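Local coordinates for protein putative isomerase YbhH (Escherichia coli, PDB 6OTV) that probably acts as an isomerase of the PrpF family, although its substrate and the reaction it carries out are not established, at residues H274-S287 and I308-L321. Numbering follows the deposited sequence.
Sequences HRALAITGAIAISS and INIEHPSGALDVHL. With PO4 (phosphate ion), chain I.
H312 lies against the chain at A276 and L277, just ahead of helix 279-287. Its CB packs on L277 CB (3.8 Å), and CG is close to that same carbon and to A276 C. Beyond CG, CD2 stays beside L277 CB, ND1 sits 3.4 Å from A276 CA, and CE1 on the ND1 side reaches A276 CB. The first torsion (chi1 58°) folds the ring back over its own turn, placing one face under G315 O, with L277 N off-centre over the opposite face. ND1 accepts a hydrogen bond from S314 N, tilted out of the ring plane, within the type I turn H312-G315. That turn grips the preceding loop directly: S314 OG donates to R275 O (2.6 Å), tilted out of the carbonyl plane, while P313 CB packs beside the same oxygen.

Further along, the contact is mostly apolar. The L277 and I310 side chains cross at a slant, meeting at CD2 and CG2, A282 CB touches both L317 CD1 and V319 CG2, and I283 CD1 reaches V319 CG1. S286 meets methyl groups, its OG 3.4 Å from V319 CG1 and its carbonyl O 3.3 Å from L321 CD1.

At the helix start, I279 N donates to O4 of a phosphate, probably from the crystallisation liquor, also bound by G94 N and N95 ND2. Helix 279-287 thus packs across the antiparallel hairpin 308-321, a helix-on-sheet layer consistent with the diaminopimelate epimerase-like fold of the PrpF family.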
loop_
_atom_site.group_PDB
_atom_site.type_symbol
_atom_site.label_atom_id
_atom_site.label_comp_id
_atom_site.label_asym_id
_atom_site.label_seq_id
_atom_site.Cartn_x
_atom_site.Cartn_y
_atom_site.Cartn_z
ATOM N N HIS A 274 3.640 12.483 -28.995
ATOM C CA HIS A 274 3.823 11.047 -28.831
ATOM C C HIS A 274 3.175 10.300 -29.993
ATOM O O HIS A 274 2.060 10.621 -30.414
ATOM C CB HIS A 274 3.208 10.604 -27.497
ATOM C CG HIS A 274 3.751 9.316 -26.951
ATOM N ND1 HIS A 274 3.745 8.137 -27.665
ATOM C CD2 HIS A 274 4.278 9.016 -25.739
ATOM C CE1 HIS A 274 4.264 7.172 -26.926
ATOM N NE2 HIS A 274 4.594 7.680 -25.753
ATOM N N ARG A 275 3.892 9.308 -30.529
ATOM C CA ARG A 275 3.346 8.478 -31.598
ATOM C C ARG A 275 2.198 7.599 -31.117
ATOM O O ARG A 275 1.380 7.161 -31.933
ATOM C CB ARG A 275 4.449 7.608 -32.201
ATOM C CG ARG A 275 5.657 8.395 -32.690
ATOM C CD ARG A 275 5.571 8.695 -34.179
ATOM N NE ARG A 275 6.170 7.634 -34.988
ATOM C CZ ARG A 275 5.494 6.622 -35.522
ATOM N NH1 ARG A 275 4.185 6.522 -35.337
ATOM N NH2 ARG A 275 6.128 5.707 -36.244
ATOM N N ALA A 276 2.130 7.322 -29.818
ATOM C CA ALA A 276 1.022 6.579 -29.235
ATOM C C ALA A 276 0.493 7.331 -28.022
ATOM O O ALA A 276 -0.000 8.456 -28.154
ATOM C CB ALA A 276 1.457 5.163 -28.853
ATOM N N LEU A 277 0.607 6.731 -26.839
ATOM C CA LEU A 277 0.123 7.352 -25.616
ATOM C C LEU A 277 0.756 6.655 -24.421
ATOM O O LEU A 277 0.804 5.424 -24.369
ATOM C CB LEU A 277 -1.407 7.283 -25.521
ATOM C CG LEU A 277 -2.015 7.726 -24.189
ATOM C CD1 LEU A 277 -1.758 9.205 -23.938
ATOM C CD2 LEU A 277 -3.501 7.415 -24.146
ATOM N N ALA A 278 1.232 7.447 -23.463
ATOM C CA ALA A 278 1.788 6.885 -22.239
ATOM C C ALA A 278 0.677 6.364 -21.336
ATOM O O ALA A 278 -0.409 6.947 -21.256
ATOM C CB ALA A 278 2.617 7.933 -21.497
ATOM N N ILE A 279 0.957 5.250 -20.653
ATOM C CA ILE A 279 -0.021 4.665 -19.739
ATOM C C ILE A 279 -0.409 5.669 -18.659
ATOM O O ILE A 279 -1.592 5.819 -18.326
ATOM C CB ILE A 279 0.530 3.363 -19.128
ATOM C CG1 ILE A 279 0.827 2.338 -20.228
ATOM C CG2 ILE A 279 -0.443 2.798 -18.097
ATOM C CD1 ILE A 279 -0.382 1.959 -21.045
ATOM N N THR A 280 0.577 6.375 -18.101
ATOM C CA THR A 280 0.278 7.380 -17.086
ATOM C C THR A 280 -0.604 8.484 -17.651
ATOM O O THR A 280 -1.542 8.940 -16.987
ATOM C CB THR A 280 1.571 7.965 -16.518
ATOM O OG1 THR A 280 2.341 8.549 -17.574
ATOM C CG2 THR A 280 2.390 6.880 -15.839
ATOM N N GLY A 281 -0.324 8.922 -18.880
ATOM C CA GLY A 281 -1.208 9.879 -19.524
ATOM C C GLY A 281 -2.610 9.334 -19.708
ATOM O O GLY A 281 -3.596 10.059 -19.551
ATOM N N ALA A 282 -2.719 8.042 -20.030
ATOM C CA ALA A 282 -4.032 7.429 -20.187
ATOM C C ALA A 282 -4.800 7.433 -18.871
ATOM O O ALA A 282 -6.025 7.600 -18.860
ATOM C CB ALA A 282 -3.889 6.008 -20.732
ATOM N N ILE A 283 -4.097 7.257 -17.750
ATOM C CA ILE A 283 -4.754 7.319 -16.446
ATOM C C ILE A 283 -5.345 8.705 -16.222
ATOM O O ILE A 283 -6.502 8.850 -15.807
ATOM C CB ILE A 283 -3.769 6.945 -15.323
ATOM C CG1 ILE A 283 -3.128 5.579 -15.584
ATOM C CG2 ILE A 283 -4.467 6.974 -13.970
ATOM C CD1 ILE A 283 -4.116 4.473 -15.834
ATOM N N ALA A 284 -4.556 9.745 -16.502
ATOM C CA ALA A 284 -4.998 11.112 -16.245
ATOM C C ALA A 284 -6.192 11.483 -17.118
ATOM O O ALA A 284 -7.179 12.047 -16.630
ATOM C CB ALA A 284 -3.840 12.085 -16.470
ATOM N N ILE A 285 -6.118 11.174 -18.414
ATOM C CA ILE A 285 -7.184 11.551 -19.340
ATOM C C ILE A 285 -8.470 10.803 -19.013
ATOM O O ILE A 285 -9.556 11.393 -18.974
ATOM C CB ILE A 285 -6.742 11.298 -20.791
ATOM C CG1 ILE A 285 -5.516 12.144 -21.119
ATOM C CG2 ILE A 285 -7.881 11.602 -21.751
ATOM C CD1 ILE A 285 -4.683 11.580 -22.237
ATOM N N SER A 286 -8.372 9.491 -18.784
ATOM C CA SER A 286 -9.561 8.719 -18.441
ATOM C C SER A 286 -10.181 9.215 -17.140
ATOM O O SER A 286 -11.409 9.223 -16.992
ATOM C CB SER A 286 -9.215 7.232 -18.344
ATOM O OG SER A 286 -8.273 6.996 -17.310
ATOM N N SER A 287 -9.345 9.644 -16.188
ATOM C CA SER A 287 -9.858 10.177 -14.928
ATOM C C SER A 287 -10.669 11.446 -15.152
ATOM O O SER A 287 -11.745 11.615 -14.566
ATOM C CB SER A 287 -8.707 10.449 -13.960
ATOM O OG SER A 287 -8.039 9.250 -13.616
ATOM N N ILE A 308 -13.020 2.699 -20.286
ATOM C CA ILE A 308 -12.869 3.975 -20.977
ATOM C C ILE A 308 -11.794 3.792 -22.038
ATOM O O ILE A 308 -10.619 3.575 -21.714
ATOM C CB ILE A 308 -12.512 5.109 -20.011
ATOM C CG1 ILE A 308 -13.609 5.251 -18.958
ATOM C CG2 ILE A 308 -12.317 6.406 -20.766
ATOM C CD1 ILE A 308 -13.405 6.407 -18.017
ATOM N N ASN A 309 -12.195 3.868 -23.302
ATOM C CA ASN A 309 -11.293 3.636 -24.425
ATOM C C ASN A 309 -10.716 4.970 -24.894
ATOM O O ASN A 309 -11.467 5.875 -25.278
ATOM C CB ASN A 309 -12.046 2.923 -25.548
ATOM C CG ASN A 309 -11.166 2.603 -26.734
ATOM O OD1 ASN A 309 -11.071 3.384 -27.679
ATOM N ND2 ASN A 309 -10.523 1.442 -26.697
ATOM N N ILE A 310 -9.388 5.094 -24.846
ATOM C CA ILE A 310 -8.674 6.314 -25.218
ATOM C C ILE A 310 -8.003 6.086 -26.566
ATOM O O ILE A 310 -7.141 5.208 -26.697
ATOM C CB ILE A 310 -7.621 6.714 -24.172
ATOM C CG1 ILE A 310 -8.165 6.581 -22.747
ATOM C CG2 ILE A 310 -7.116 8.129 -24.441
ATOM C CD1 ILE A 310 -9.229 7.573 -22.401
ATOM N N GLU A 311 -8.367 6.895 -27.556
ATOM C CA GLU A 311 -7.779 6.797 -28.884
ATOM C C GLU A 311 -6.559 7.705 -28.992
ATOM O O GLU A 311 -6.527 8.799 -28.420
ATOM C CB GLU A 311 -8.815 7.151 -29.955
ATOM C CG GLU A 311 -10.011 6.201 -29.956
ATOM C CD GLU A 311 -11.052 6.529 -31.012
ATOM O OE1 GLU A 311 -10.928 7.575 -31.686
ATOM O OE2 GLU A 311 -12.004 5.733 -31.167
ATOM N N HIS A 312 -5.556 7.237 -29.723
ATOM C CA HIS A 312 -4.297 7.950 -29.889
ATOM C C HIS A 312 -3.802 7.680 -31.302
ATOM O O HIS A 312 -4.387 6.863 -32.024
ATOM C CB HIS A 312 -3.275 7.515 -28.823
ATOM C CG HIS A 312 -2.966 6.051 -28.833
ATOM N ND1 HIS A 312 -2.105 5.477 -29.743
ATOM C CD2 HIS A 312 -3.396 5.046 -28.034
ATOM C CE1 HIS A 312 -2.023 4.179 -29.508
ATOM N NE2 HIS A 312 -2.795 3.892 -28.477
ATOM N N PRO A 313 -2.738 8.371 -31.743
ATOM C CA PRO A 313 -2.329 8.262 -33.159
ATOM C C PRO A 313 -2.161 6.848 -33.700
ATOM O O PRO A 313 -2.378 6.638 -34.900
ATOM C CB PRO A 313 -0.996 9.017 -33.184
ATOM C CG PRO A 313 -1.158 10.057 -32.158
ATOM C CD PRO A 313 -1.976 9.436 -31.058
ATOM N N SER A 314 -1.783 5.870 -32.877
ATOM C CA SER A 314 -1.466 4.539 -33.388
ATOM C C SER A 314 -2.354 3.445 -32.802
ATOM O O SER A 314 -1.959 2.276 -32.798
ATOM C CB SER A 314 0.011 4.212 -33.150
ATOM O OG SER A 314 0.467 4.742 -31.919
ATOM N N GLY A 315 -3.540 3.783 -32.331
ATOM C CA GLY A 315 -4.448 2.765 -31.836
ATOM C C GLY A 315 -5.319 3.316 -30.718
ATOM O O GLY A 315 -5.602 4.512 -30.669
ATOM N N ALA A 316 -5.738 2.411 -29.835
ATOM C CA ALA A 316 -6.578 2.767 -28.702
ATOM C C ALA A 316 -6.168 1.938 -27.497
ATOM O O ALA A 316 -5.573 0.866 -27.625
ATOM C CB ALA A 316 -8.070 2.562 -29.005
ATOM N N LEU A 317 -6.503 2.449 -26.315
ATOM C CA LEU A 317 -6.118 1.820 -25.059
ATOM C C LEU A 317 -7.313 1.830 -24.120
ATOM O O LEU A 317 -7.974 2.860 -23.966
ATOM C CB LEU A 317 -4.925 2.552 -24.430
ATOM C CG LEU A 317 -4.135 1.871 -23.311
ATOM C CD1 LEU A 317 -4.615 2.343 -21.959
ATOM C CD2 LEU A 317 -4.221 0.353 -23.409
ATOM N N ASP A 318 -7.594 0.680 -23.507
ATOM C CA ASP A 318 -8.689 0.552 -22.554
ATOM C C ASP A 318 -8.183 0.808 -21.140
ATOM O O ASP A 318 -7.199 0.200 -20.706
ATOM C CB ASP A 318 -9.323 -0.837 -22.638
ATOM C CG ASP A 318 -10.262 -0.985 -23.822
ATOM O OD1 ASP A 318 -11.033 -0.041 -24.098
ATOM O OD2 ASP A 318 -10.228 -2.050 -24.475
ATOM N N VAL A 319 -8.851 1.712 -20.429
ATOM C CA VAL A 319 -8.575 1.976 -19.022
ATOM C C VAL A 319 -9.847 1.690 -18.241
ATOM O O VAL A 319 -10.910 2.237 -18.556
ATOM C CB VAL A 319 -8.111 3.423 -18.777
ATOM C CG1 VAL A 319 -7.767 3.623 -17.301
ATOM C CG2 VAL A 319 -6.924 3.770 -19.660
ATOM N N HIS A 320 -9.744 0.817 -17.243
ATOM C CA HIS A 320 -10.864 0.519 -16.361
ATOM C C HIS A 320 -10.770 1.410 -15.131
ATOM O O HIS A 320 -9.758 1.395 -14.422
ATOM C CB HIS A 320 -10.876 -0.955 -15.958
ATOM C CG HIS A 320 -12.054 -1.335 -15.114
ATOM N ND1 HIS A 320 -11.975 -1.477 -13.745
ATOM C CD2 HIS A 320 -13.343 -1.588 -15.445
ATOM C CE1 HIS A 320 -13.162 -1.809 -13.270
ATOM N NE2 HIS A 320 -14.010 -1.883 -14.281
ATOM N N LEU A 321 -11.814 2.193 -14.893
ATOM C CA LEU A 321 -11.902 3.059 -13.729
ATOM C C LEU A 321 -12.876 2.479 -12.710
ATOM O O LEU A 321 -13.773 1.700 -13.042
ATOM C CB LEU A 321 -12.344 4.470 -14.128
ATOM C CG LEU A 321 -11.294 5.349 -14.801
ATOM C CD1 LEU A 321 -11.780 6.783 -14.852
ATOM C CD2 LEU A 321 -9.973 5.263 -14.060
HETATM P P PO4 I . 4.453 4.073 -21.636
HETATM O O1 PO4 I . 5.257 5.210 -22.228
HETATM O O2 PO4 I . 5.191 2.771 -21.831
HETATM O O3 PO4 I . 4.225 4.327 -20.161
HETATM O O4 PO4 I . 3.120 3.978 -22.339
#